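Probable acetyltransferase (Thermus thermophilus, PDB 3EXN) binds acetyl-CoA and probably transfers its acetyl group to an acceptor molecule, as GCN5-related N-acetyltransferases (GNAT enzymes) do. Local coordinates at residues 121-126 and 141-146; 76-81 and 90-95; 20-25 and 44-49. One frame throughout, in Å; residues are numbered along the deposited sequence.

Contact 1 (121-126 and 141-146). With ACO (acetyl coenzyme *a), chain C.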
loop_
_atom_site.group_PDB
_atom_site.type_symbol
_atom_site.label_atom_id
_atom_site.label_comp_id
_atom_site.label_asym_id
_atom_site.label_seq_id
_atom_site.Cartn_x
_atom_site.Cartn_y
_atom_site.Cartn_z
ATOM N N ARG A 121 -11.523 -13.011 -5.607
ATOM C CA ARG A 121 -12.046 -12.862 -6.961
ATOM C C ARG A 121 -11.416 -11.734 -7.770
ATOM O O ARG A 121 -10.887 -11.985 -8.849
ATOM C CB ARG A 121 -13.576 -12.704 -6.871
ATOM C CG ARG A 121 -14.337 -12.468 -8.175
ATOM C CD ARG A 121 -15.844 -12.263 -7.926
ATOM N NE ARG A 121 -16.158 -10.986 -7.282
ATOM C CZ ARG A 121 -17.376 -10.613 -6.905
ATOM N NH1 ARG A 121 -17.553 -9.429 -6.330
ATOM N NH2 ARG A 121 -18.433 -11.409 -7.108
ATOM N N ARG A 122 -11.501 -10.489 -7.282
ATOM C CA ARG A 122 -10.916 -9.303 -7.942
ATOM C C ARG A 122 -10.149 -8.505 -6.921
ATOM O O ARG A 122 -10.546 -8.475 -5.760
ATOM C CB ARG A 122 -11.976 -8.317 -8.478
ATOM C CG ARG A 122 -13.163 -8.929 -9.172
ATOM C CD ARG A 122 -14.319 -7.969 -9.257
ATOM N NE ARG A 122 -15.575 -8.697 -9.346
ATOM C CZ ARG A 122 -15.982 -9.382 -10.411
ATOM N NH1 ARG A 122 -15.237 -9.446 -11.519
ATOM N NH2 ARG A 122 -17.159 -10.009 -10.382
ATOM N N LEU A 123 -9.132 -7.790 -7.399
ATOM C CA LEU A 123 -8.302 -6.888 -6.558
ATOM C C LEU A 123 -8.487 -5.465 -7.058
ATOM O O LEU A 123 -8.104 -5.133 -8.174
ATOM C CB LEU A 123 -6.830 -7.315 -6.633
ATOM C CG LEU A 123 -5.846 -6.479 -5.813
ATOM C CD1 LEU A 123 -6.252 -6.441 -4.354
ATOM C CD2 LEU A 123 -4.404 -7.032 -5.959
ATOM N N TYR A 124 -9.058 -4.613 -6.201
ATOM C CA TYR A 124 -9.255 -3.209 -6.538
ATOM C C TYR A 124 -8.075 -2.448 -5.970
ATOM O O TYR A 124 -7.432 -2.965 -5.078
ATOM C CB TYR A 124 -10.529 -2.680 -5.893
ATOM C CG TYR A 124 -11.844 -3.160 -6.570
ATOM C CD1 TYR A 124 -12.511 -2.358 -7.502
ATOM C CD2 TYR A 124 -12.413 -4.399 -6.253
ATOM C CE1 TYR A 124 -13.731 -2.790 -8.112
ATOM C CE2 TYR A 124 -13.604 -4.835 -6.867
ATOM C CZ TYR A 124 -14.250 -4.017 -7.794
ATOM O OH TYR A 124 -15.447 -4.435 -8.394
ATOM N N ALA A 125 -7.856 -1.252 -6.506
ATOM C CA ALA A 125 -6.874 -0.253 -6.008
ATOM C C ALA A 125 -7.576 1.110 -6.055
ATOM O O ALA A 125 -8.234 1.429 -7.053
ATOM C CB ALA A 125 -5.655 -0.267 -6.903
ATOM N N VAL A 126 -7.454 1.902 -4.966
ATOM C CA VAL A 126 -8.076 3.239 -4.869
ATOM C C VAL A 126 -6.966 4.279 -4.770
ATOM O O VAL A 126 -6.083 4.146 -3.928
ATOM C CB VAL A 126 -9.072 3.387 -3.735
ATOM C CG1 VAL A 126 -8.468 2.955 -2.357
ATOM C CG2 VAL A 126 -9.649 4.844 -3.721
ATOM N N GLN A 141 0.357 -2.299 -14.571
ATOM C CA GLN A 141 0.309 -3.626 -13.926
ATOM C C GLN A 141 -0.990 -4.366 -14.208
ATOM O O GLN A 141 -1.227 -5.435 -13.650
ATOM C CB GLN A 141 0.458 -3.492 -12.421
ATOM C CG GLN A 141 1.649 -2.713 -12.013
ATOM C CD GLN A 141 2.926 -3.225 -12.664
ATOM O OE1 GLN A 141 3.201 -4.415 -12.626
ATOM N NE2 GLN A 141 3.725 -2.316 -13.238
ATOM N N GLY A 142 -1.846 -3.783 -15.046
ATOM C CA GLY A 142 -3.040 -4.482 -15.487
ATOM C C GLY A 142 -4.336 -4.078 -14.791
ATOM O O GLY A 142 -5.367 -4.736 -15.007
ATOM N N PHE A 143 -4.291 -3.027 -13.971
ATOM C CA PHE A 143 -5.501 -2.451 -13.307
ATOM C C PHE A 143 -6.217 -1.488 -14.267
ATOM O O PHE A 143 -5.664 -0.484 -14.665
ATOM C CB PHE A 143 -5.159 -1.715 -12.021
ATOM C CG PHE A 143 -4.712 -2.618 -10.902
ATOM C CD1 PHE A 143 -5.546 -2.866 -9.831
ATOM C CD2 PHE A 143 -3.459 -3.233 -10.938
ATOM C CE1 PHE A 143 -5.158 -3.686 -8.807
ATOM C CE2 PHE A 143 -3.044 -4.076 -9.901
ATOM C CZ PHE A 143 -3.892 -4.301 -8.835
ATOM N N ARG A 144 -7.446 -1.790 -14.642
ATOM C CA ARG A 144 -8.224 -0.846 -15.468
ATOM C C ARG A 144 -9.125 0.103 -14.658
ATOM O O ARG A 144 -9.551 -0.235 -13.518
ATOM C CB ARG A 144 -9.086 -1.592 -16.491
ATOM C CG ARG A 144 -10.177 -2.352 -15.841
ATOM C CD ARG A 144 -11.264 -2.713 -16.761
ATOM N NE ARG A 144 -12.464 -3.047 -15.984
ATOM C CZ ARG A 144 -13.534 -2.256 -15.796
ATOM N NH1 ARG A 144 -13.631 -1.044 -16.349
ATOM N NH2 ARG A 144 -14.551 -2.713 -15.068
ATOM N N TYR A 145 -9.394 1.268 -15.212
ATOM C CA TYR A 145 -10.223 2.284 -14.615
ATOM C C TYR A 145 -11.618 1.752 -14.469
ATOM O O TYR A 145 -12.125 1.191 -15.377
ATOM C CB TYR A 145 -10.209 3.522 -15.498
ATOM C CG TYR A 145 -11.161 4.621 -15.132
ATOM C CD1 TYR A 145 -10.853 5.544 -14.166
ATOM C CD2 TYR A 145 -12.366 4.760 -15.787
ATOM C CE1 TYR A 145 -11.728 6.561 -13.850
ATOM C CE2 TYR A 145 -13.227 5.775 -15.478
ATOM C CZ TYR A 145 -12.909 6.654 -14.512
ATOM O OH TYR A 145 -13.760 7.651 -14.225
ATOM N N VAL A 146 -12.207 1.929 -13.296
ATOM C CA VAL A 146 -13.592 1.603 -13.038
ATOM C C VAL A 146 -14.484 2.856 -12.953
ATOM O O VAL A 146 -15.437 2.957 -13.646
ATOM C CB VAL A 146 -13.748 0.852 -11.744
ATOM C CG1 VAL A 146 -15.178 0.602 -11.475
ATOM C CG2 VAL A 146 -12.996 -0.441 -11.769
HETATM O O5B ACO C . 7.556 0.288 -11.555
HETATM P P1A ACO C . 8.334 0.079 -10.113
HETATM O O1A ACO C . 9.783 0.531 -10.294
HETATM O O2A ACO C . 7.892 -1.258 -9.538
HETATM O O3A ACO C . 7.559 1.226 -9.253
HETATM P P2A ACO C . 7.949 1.644 -7.765
HETATM O O4A ACO C . 8.475 3.079 -7.879
HETATM O O5A ACO C . 8.887 0.653 -7.119
HETATM O O6A ACO C . 6.436 1.604 -7.116
HETATM C CBP ACO C . 4.742 3.291 -6.483
HETATM C CCP ACO C . 5.333 2.399 -7.590
HETATM C CDP ACO C . 4.175 2.337 -5.448
HETATM C CEP ACO C . 3.606 4.165 -7.007
HETATM C CAP ACO C . 5.858 4.175 -5.862
HETATM O OAP ACO C . 6.407 5.083 -6.852
HETATM C C9P ACO C . 5.377 5.043 -4.715
HETATM O O9P ACO C . 5.437 4.666 -3.554
HETATM N N8P ACO C . 4.915 6.249 -5.035
HETATM C C7P ACO C . 4.496 7.245 -4.029
HETATM C C6P ACO C . 3.312 6.800 -3.172
HETATM C C5P ACO C . 2.105 6.464 -4.037
HETATM O O5P ACO C . 1.757 7.186 -4.997
HETATM N N4P ACO C . 1.459 5.340 -3.693
HETATM C C3P ACO C . 0.281 4.899 -4.406
HETATM C C2P ACO C . -0.981 5.441 -3.781
HETATM S S1P ACO C . -2.468 4.860 -4.611
HETATM C C ACO C . -2.511 3.332 -3.883
HETATM O O ACO C . -1.644 3.032 -3.104
HETATM C CH3 ACO C . -3.626 2.356 -4.207
#
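F143 presses its ring against L123 and A125 of strand 122-128, at the point in the GNAT fold where helix 132-140 has ended and the chain is about to enter strand 144-148. The two segments are not sheet partners: strand 153-159 runs between 122-128 and 144-148, no hydrogen bond joins the segments directly, and their nearest CA atoms, of A125 and F143, are 7.7 Å apart. G142 carries the chain out of helix 132-140 in a Schellman motif, with positive phi (101°).

The apolar contacts centre on F143. Its CB bond aims at the strand, and CG, anti to the carbonyl carbon (chi1 -70°), starts the ring toward L123 and A125. At the end of the ring CZ meets L123 CD2 at 4.0 Å, the two side chains passing obliquely. The A125 methyl CB rests 3.9 Å from CD1 of the same ring. Outside the two segments, F138 stacks edge-to-face with F143, and L110 of helix 105-115 touches it too. A lighter contact joins Y124 CE1 to V146 CG2 at 4.4 Å; the CB bond of Y124 points away from 141-146, but its ring reaches back.

Polar atoms enter only as close neighbours. L123 O lies 3.3 Å from F143 CE1. Farther along the strand, V126 O approaches the acetyl methyl of the cofactor, 3.1 Å from its CH3.

Contact 2 (76-81 and 90-95). With ACO (acetyl coenzyme *a), chain C.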
loop_
_atom_site.group_PDB
_atom_site.type_symbol
_atom_site.label_atom_id
_atom_site.label_comp_id
_atom_site.label_asym_id
_atom_site.label_seq_id
_atom_site.Cartn_x
_atom_site.Cartn_y
_atom_site.Cartn_z
ATOM N N TYR A 76 5.517 0.011 2.539
ATOM C CA TYR A 76 4.323 -0.339 3.304
ATOM C C TYR A 76 3.224 -0.704 2.317
ATOM O O TYR A 76 3.090 -0.047 1.292
ATOM C CB TYR A 76 3.885 0.836 4.163
ATOM C CG TYR A 76 2.666 0.572 4.991
ATOM C CD1 TYR A 76 2.689 -0.367 6.019
ATOM C CD2 TYR A 76 1.477 1.295 4.776
ATOM C CE1 TYR A 76 1.554 -0.615 6.818
ATOM C CE2 TYR A 76 0.353 1.056 5.561
ATOM C CZ TYR A 76 0.393 0.083 6.582
ATOM O OH TYR A 76 -0.745 -0.143 7.352
ATOM N N LEU A 77 2.450 -1.749 2.610
ATOM C CA LEU A 77 1.346 -2.192 1.764
ATOM C C LEU A 77 0.149 -2.469 2.682
ATOM O O LEU A 77 0.294 -3.141 3.695
ATOM C CB LEU A 77 1.730 -3.432 0.935
ATOM C CG LEU A 77 0.714 -4.074 -0.047
ATOM C CD1 LEU A 77 1.426 -4.829 -1.182
ATOM C CD2 LEU A 77 -0.303 -5.008 0.701
ATOM N N ASP A 78 -1.022 -1.925 2.330
ATOM C CA ASP A 78 -2.221 -2.021 3.228
ATOM C C ASP A 78 -3.383 -2.347 2.341
ATOM O O ASP A 78 -3.661 -1.604 1.415
ATOM C CB ASP A 78 -2.432 -0.678 3.994
ATOM C CG ASP A 78 -3.402 -0.783 5.196
ATOM O OD1 ASP A 78 -4.334 -1.646 5.214
ATOM O OD2 ASP A 78 -3.244 0.024 6.141
ATOM N N ALA A 79 -4.037 -3.460 2.616
ATOM C CA ALA A 79 -5.227 -3.915 1.886
ATOM C C ALA A 79 -6.318 -4.403 2.853
ATOM O O ALA A 79 -6.071 -4.703 4.037
ATOM C CB ALA A 79 -4.823 -4.996 0.901
ATOM N N LYS A 80 -7.534 -4.455 2.347
ATOM C CA LYS A 80 -8.714 -4.959 3.071
ATOM C C LYS A 80 -9.407 -6.054 2.224
ATOM O O LYS A 80 -9.869 -5.793 1.095
ATOM C CB LYS A 80 -9.726 -3.818 3.300
ATOM C CG LYS A 80 -11.003 -4.202 4.043
ATOM C CD LYS A 80 -10.720 -4.781 5.403
ATOM C CE LYS A 80 -11.992 -5.212 6.106
ATOM N NZ LYS A 80 -12.680 -4.057 6.758
ATOM N N LEU A 81 -9.483 -7.262 2.773
ATOM C CA LEU A 81 -10.278 -8.344 2.172
ATOM C C LEU A 81 -11.775 -8.105 2.449
ATOM O O LEU A 81 -12.154 -7.675 3.534
ATOM C CB LEU A 81 -9.847 -9.692 2.759
ATOM C CG LEU A 81 -8.364 -10.072 2.725
ATOM C CD1 LEU A 81 -8.140 -11.458 3.400
ATOM C CD2 LEU A 81 -7.895 -10.055 1.260
ATOM N N THR A 90 -9.278 -4.907 -1.632
ATOM C CA THR A 90 -8.965 -3.572 -2.126
ATOM C C THR A 90 -7.668 -3.174 -1.502
ATOM O O THR A 90 -7.490 -3.298 -0.288
ATOM C CB THR A 90 -10.041 -2.532 -1.730
ATOM O OG1 THR A 90 -11.281 -2.840 -2.365
ATOM C CG2 THR A 90 -9.634 -1.086 -2.079
ATOM N N LEU A 91 -6.765 -2.703 -2.345
ATOM C CA LEU A 91 -5.497 -2.132 -1.908
ATOM C C LEU A 91 -5.755 -0.623 -1.683
ATOM O O LEU A 91 -6.123 0.113 -2.611
ATOM C CB LEU A 91 -4.387 -2.380 -2.985
ATOM C CG LEU A 91 -2.973 -1.800 -2.725
ATOM C CD1 LEU A 91 -2.316 -2.606 -1.688
ATOM C CD2 LEU A 91 -2.173 -1.851 -4.075
ATOM N N SER A 92 -5.545 -0.155 -0.436
ATOM C CA SER A 92 -5.709 1.270 -0.069
ATOM C C SER A 92 -4.423 2.072 -0.055
ATOM O O SER A 92 -4.467 3.283 -0.187
ATOM C CB SER A 92 -6.409 1.403 1.311
ATOM O OG SER A 92 -5.609 0.898 2.375
ATOM N N LEU A 93 -3.289 1.403 0.094
ATOM C CA LEU A 93 -1.994 2.081 0.066
ATOM C C LEU A 93 -0.860 1.112 -0.297
ATOM O O LEU A 93 -0.680 0.051 0.340
ATOM C CB LEU A 93 -1.711 2.752 1.423
ATOM C CG LEU A 93 -0.475 3.631 1.511
ATOM C CD1 LEU A 93 -0.493 4.720 0.426
ATOM C CD2 LEU A 93 -0.389 4.214 2.929
ATOM N N LEU A 94 -0.094 1.502 -1.322
ATOM C CA LEU A 94 1.208 0.896 -1.620
ATOM C C LEU A 94 2.238 2.047 -1.701
ATOM O O LEU A 94 2.122 2.957 -2.501
ATOM C CB LEU A 94 1.152 0.135 -2.945
ATOM C CG LEU A 94 2.471 -0.458 -3.465
ATOM C CD1 LEU A 94 3.244 -1.410 -2.475
ATOM C CD2 LEU A 94 2.236 -1.187 -4.810
ATOM N N LEU A 95 3.201 2.020 -0.811
ATOM C CA LEU A 95 4.193 3.057 -0.736
ATOM C C LEU A 95 5.611 2.430 -0.738
ATOM O O LEU A 95 5.903 1.564 0.064
ATOM C CB LEU A 95 3.950 3.902 0.531
ATOM C CG LEU A 95 4.997 4.988 0.849
ATOM C CD1 LEU A 95 5.196 5.900 -0.351
ATOM C CD2 LEU A 95 4.533 5.826 2.064
HETATM O O5B ACO C . 7.556 0.288 -11.555
HETATM P P1A ACO C . 8.334 0.079 -10.113
HETATM O O1A ACO C . 9.783 0.531 -10.294
HETATM O O2A ACO C . 7.892 -1.258 -9.538
HETATM O O3A ACO C . 7.559 1.226 -9.253
HETATM P P2A ACO C . 7.949 1.644 -7.765
HETATM O O4A ACO C . 8.475 3.079 -7.879
HETATM O O5A ACO C . 8.887 0.653 -7.119
HETATM O O6A ACO C . 6.436 1.604 -7.116
HETATM C CBP ACO C . 4.742 3.291 -6.483
HETATM C CCP ACO C . 5.333 2.399 -7.590
HETATM C CDP ACO C . 4.175 2.337 -5.448
HETATM C CEP ACO C . 3.606 4.165 -7.007
HETATM C CAP ACO C . 5.858 4.175 -5.862
HETATM O OAP ACO C . 6.407 5.083 -6.852
HETATM C C9P ACO C . 5.377 5.043 -4.715
HETATM O O9P ACO C . 5.437 4.666 -3.554
HETATM N N8P ACO C . 4.915 6.249 -5.035
HETATM C C7P ACO C . 4.496 7.245 -4.029
HETATM C C6P ACO C . 3.312 6.800 -3.172
HETATM C C5P ACO C . 2.105 6.464 -4.037
HETATM O O5P ACO C . 1.757 7.186 -4.997
HETATM N N4P ACO C . 1.459 5.340 -3.693
HETATM C C3P ACO C . 0.281 4.899 -4.406
HETATM C C2P ACO C . -0.981 5.441 -3.781
HETATM S S1P ACO C . -2.468 4.860 -4.611
HETATM C C ACO C . -2.511 3.332 -3.883
HETATM O O ACO C . -1.644 3.032 -3.104
HETATM C CH3 ACO C . -3.626 2.356 -4.207
HETATM O O HOH W 1 -6.456 -1.324 3.536
HETATM O O HOH W 2 -4.381 2.380 4.518
#
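D78 is matched by two residues of the other strand, S92 and L93, in a classic beta bulge that shifts the register of an otherwise regular antiparallel hairpin by one residue. D78 O takes two backbone donors there, S92 N at 3.0 Å and, more weakly, L93 N at 3.3 Å. Strands 72-81 and 89-96 run at 155° to each other in these segments. Hydrogen-bonded pairs Y76 with L95 and K80 with T90 hold the hairpin on each side of the bulge.

One face of the sheet is apolar and turned to helix 105-115. Here L77 CG meets L91 CD1 at 3.7 Å, the side chains crossing at about a right angle, while the branches of L77 and L94 touch through their CD1 atoms; F113 packs on L77 and A79, and L110 on L91.

The face bearing Y76, D78 and L93 is mixed. L93 CD2 sits in the plane of the Y76 ring, at its edge, 3.9 Å from Y76 CD2. The phenol OH of Y76 bonds to D78 OD2 at 2.8 Å, coming from above the carboxylate plane, and R62 makes a salt bridge to the same oxygen. The first torsion of S92 (chi1 66°) places OG beside D78, where two waters bridge it to the carboxylate: one to OD1, the other weakly to OD2.

Just past the bulge, strand 89-96 turns its own polar groups to the cofactor. L94 N donates to the acetyl carbonyl O of ACO at 2.8 Å (154° at the hydrogen), and L94 O accepts from ACO N4P at 2.7 Å. The first bond would draw electron density towards the thioester oxygen, consistent with a carbonyl carbon readied for attack.

Contact 3 (20-25 and 44-49)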
loop_
_atom_site.group_PDB
_atom_site.type_symbol
_atom_site.label_atom_id
_atom_site.label_comp_id
_atom_site.label_asym_id
_atom_site.label_seq_id
_atom_site.Cartn_x
_atom_site.Cartn_y
_atom_site.Cartn_z
ATOM N N LYS A 20 3.749 -2.481 17.758
ATOM C CA LYS A 20 5.167 -2.257 18.108
ATOM C C LYS A 20 6.046 -1.805 16.918
ATOM O O LYS A 20 7.109 -1.216 17.120
ATOM C CB LYS A 20 5.777 -3.488 18.761
ATOM C CG LYS A 20 6.027 -4.631 17.825
ATOM C CD LYS A 20 6.690 -5.790 18.544
ATOM C CE LYS A 20 6.941 -6.918 17.555
ATOM N NZ LYS A 20 5.666 -7.645 17.208
ATOM N N ASP A 21 5.580 -2.019 15.688
ATOM C CA ASP A 21 6.274 -1.519 14.496
ATOM C C ASP A 21 6.140 0.003 14.237
ATOM O O ASP A 21 6.758 0.516 13.272
ATOM C CB ASP A 21 5.847 -2.323 13.240
ATOM C CG ASP A 21 6.194 -3.802 13.320
ATOM O OD1 ASP A 21 7.264 -4.158 13.854
ATOM O OD2 ASP A 21 5.389 -4.623 12.807
ATOM N N ALA A 22 5.349 0.724 15.081
ATOM C CA ALA A 22 5.007 2.134 14.852
ATOM C C ALA A 22 6.207 3.028 14.548
ATOM O O ALA A 22 6.193 3.789 13.601
ATOM C CB ALA A 22 4.169 2.705 16.038
ATOM N N PRO A 23 7.282 2.896 15.316
ATOM C CA PRO A 23 8.460 3.712 15.014
ATOM C C PRO A 23 9.085 3.476 13.616
ATOM O O PRO A 23 9.539 4.438 12.981
ATOM C CB PRO A 23 9.426 3.330 16.131
ATOM C CG PRO A 23 8.533 2.852 17.248
ATOM C CD PRO A 23 7.436 2.129 16.562
ATOM N N LEU A 24 9.083 2.228 13.156
ATOM C CA LEU A 24 9.631 1.872 11.836
ATOM C C LEU A 24 8.708 2.380 10.728
ATOM O O LEU A 24 9.168 2.887 9.702
ATOM C CB LEU A 24 9.788 0.357 11.699
ATOM C CG LEU A 24 10.718 -0.380 12.640
ATOM C CD1 LEU A 24 10.800 -1.854 12.202
ATOM C CD2 LEU A 24 12.121 0.229 12.634
ATOM N N LEU A 25 7.407 2.223 10.908
ATOM C CA LEU A 25 6.482 2.703 9.876
ATOM C C LEU A 25 6.488 4.226 9.826
ATOM O O LEU A 25 6.459 4.850 8.733
ATOM C CB LEU A 25 5.074 2.174 10.129
ATOM C CG LEU A 25 4.036 2.626 9.094
ATOM C CD1 LEU A 25 4.483 2.220 7.656
ATOM C CD2 LEU A 25 2.661 2.014 9.398
ATOM N N PRO A 44 2.634 12.196 8.950
ATOM C CA PRO A 44 1.926 11.659 10.117
ATOM C C PRO A 44 2.745 11.750 11.400
ATOM O O PRO A 44 3.985 11.577 11.349
ATOM C CB PRO A 44 1.670 10.179 9.748
ATOM C CG PRO A 44 2.137 9.985 8.381
ATOM C CD PRO A 44 2.874 11.175 7.907
ATOM N N THR A 45 2.097 12.035 12.540
ATOM C CA THR A 45 2.796 12.025 13.848
ATOM C C THR A 45 2.975 10.571 14.316
ATOM O O THR A 45 2.247 9.693 13.846
ATOM C CB THR A 45 2.037 12.743 14.996
ATOM O OG1 THR A 45 0.704 12.190 15.141
ATOM C CG2 THR A 45 1.995 14.276 14.771
ATOM N N LEU A 46 3.884 10.315 15.264
ATOM C CA LEU A 46 3.993 8.930 15.792
ATOM C C LEU A 46 2.682 8.495 16.487
ATOM O O LEU A 46 2.243 7.342 16.384
ATOM C CB LEU A 46 5.205 8.772 16.723
ATOM C CG LEU A 46 5.526 7.341 17.225
ATOM C CD1 LEU A 46 5.541 6.289 16.068
ATOM C CD2 LEU A 46 6.818 7.252 18.030
ATOM N N GLU A 47 2.021 9.447 17.149
ATOM C CA GLU A 47 0.752 9.153 17.825
ATOM C C GLU A 47 -0.327 8.742 16.836
ATOM O O GLU A 47 -1.039 7.773 17.095
ATOM C CB GLU A 47 0.291 10.361 18.638
ATOM C CG GLU A 47 1.345 10.859 19.635
ATOM C CD GLU A 47 2.262 12.004 19.109
ATOM O OE1 GLU A 47 3.214 11.718 18.326
ATOM O OE2 GLU A 47 2.057 13.200 19.526
ATOM N N ASP A 48 -0.407 9.456 15.699
ATOM C CA ASP A 48 -1.293 9.080 14.574
ATOM C C ASP A 48 -1.009 7.629 14.086
ATOM O O ASP A 48 -1.932 6.845 13.836
ATOM C CB ASP A 48 -1.059 9.991 13.314
ATOM C CG ASP A 48 -1.528 11.479 13.457
ATOM O OD1 ASP A 48 -2.382 11.842 14.294
ATOM O OD2 ASP A 48 -1.042 12.306 12.612
ATOM N N VAL A 49 0.267 7.297 13.892
ATOM C CA VAL A 49 0.649 5.942 13.320
ATOM C C VAL A 49 0.238 4.828 14.314
ATOM O O VAL A 49 -0.381 3.785 13.956
ATOM C CB VAL A 49 2.130 5.885 13.016
ATOM C CG1 VAL A 49 2.520 4.439 12.646
ATOM C CG2 VAL A 49 2.488 6.880 11.837
#
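A22 and V49, with CA atoms 6.0 Å apart, bring the first turns of helices 22-30 and 46-57 together, and no hydrogen bond passes between the two segments. The side chains that meet are small or branched. L46 reaches over with CG anti to its backbone N (chi1 -174°), and its CD1 touches A22 twice, lying 3.6 Å from the carbonyl O and 3.8 Å from CB. The same methyl also comes near the ring nitrogen of P23, where the contact is more exposed.

The CB bond of V49 points toward 20-25, and the side chain fills the buried side. Its CG1 lies 4.2 Å from A22 CB and 4.1 Å from L25 CD2, so one methyl bridges two residues a turn apart; L25 and V49 pass each other obliquely. Deeper in, L25 also packs on L66 of strand 62-69 and on L53, and F29 of helix 22-30 also touches V49.

Before helix 22-30, D21 OD2 accepts from T18 N; the start of helix 46-57 is capped. T45 is its N-cap: T45 N donates to D48 OD2 at 3.2 Å, from above the carboxylate plane, while the return bond from D48 N to T45 OG1 is less certain because OG1 is modelled too close to D48 CG. The pair forms a capping box, here starting one of the helices that lie between the first two strands of this GNAT fold.

Contacts 1 and 2 are neighbours in the central sheet, their centres about 12 Å apart. Strands 122-128 and 89-96 meet through probable hydrogen bonds, Y124 O to L91 N at 2.8 Å and V126 N to L91 O at 3.2 Å. Both reach the acetyl end of ACO, and contact 2 also the pantetheine arm. The acetyl group lies between these strands, as in GNAT enzymes, where the cofactor sits in the splay between two parallel neighbours. Contact 3 stands apart, the L25 side chain about 12 Å from ACO. It meets contact 2 where L25 CD1 packs 3.5 Å from Y76 CD1, the centres of contacts 2 and 3 being about 17 Å apart. Contacts 1 and 3 do not touch and lie on opposite sides of the chain's centre.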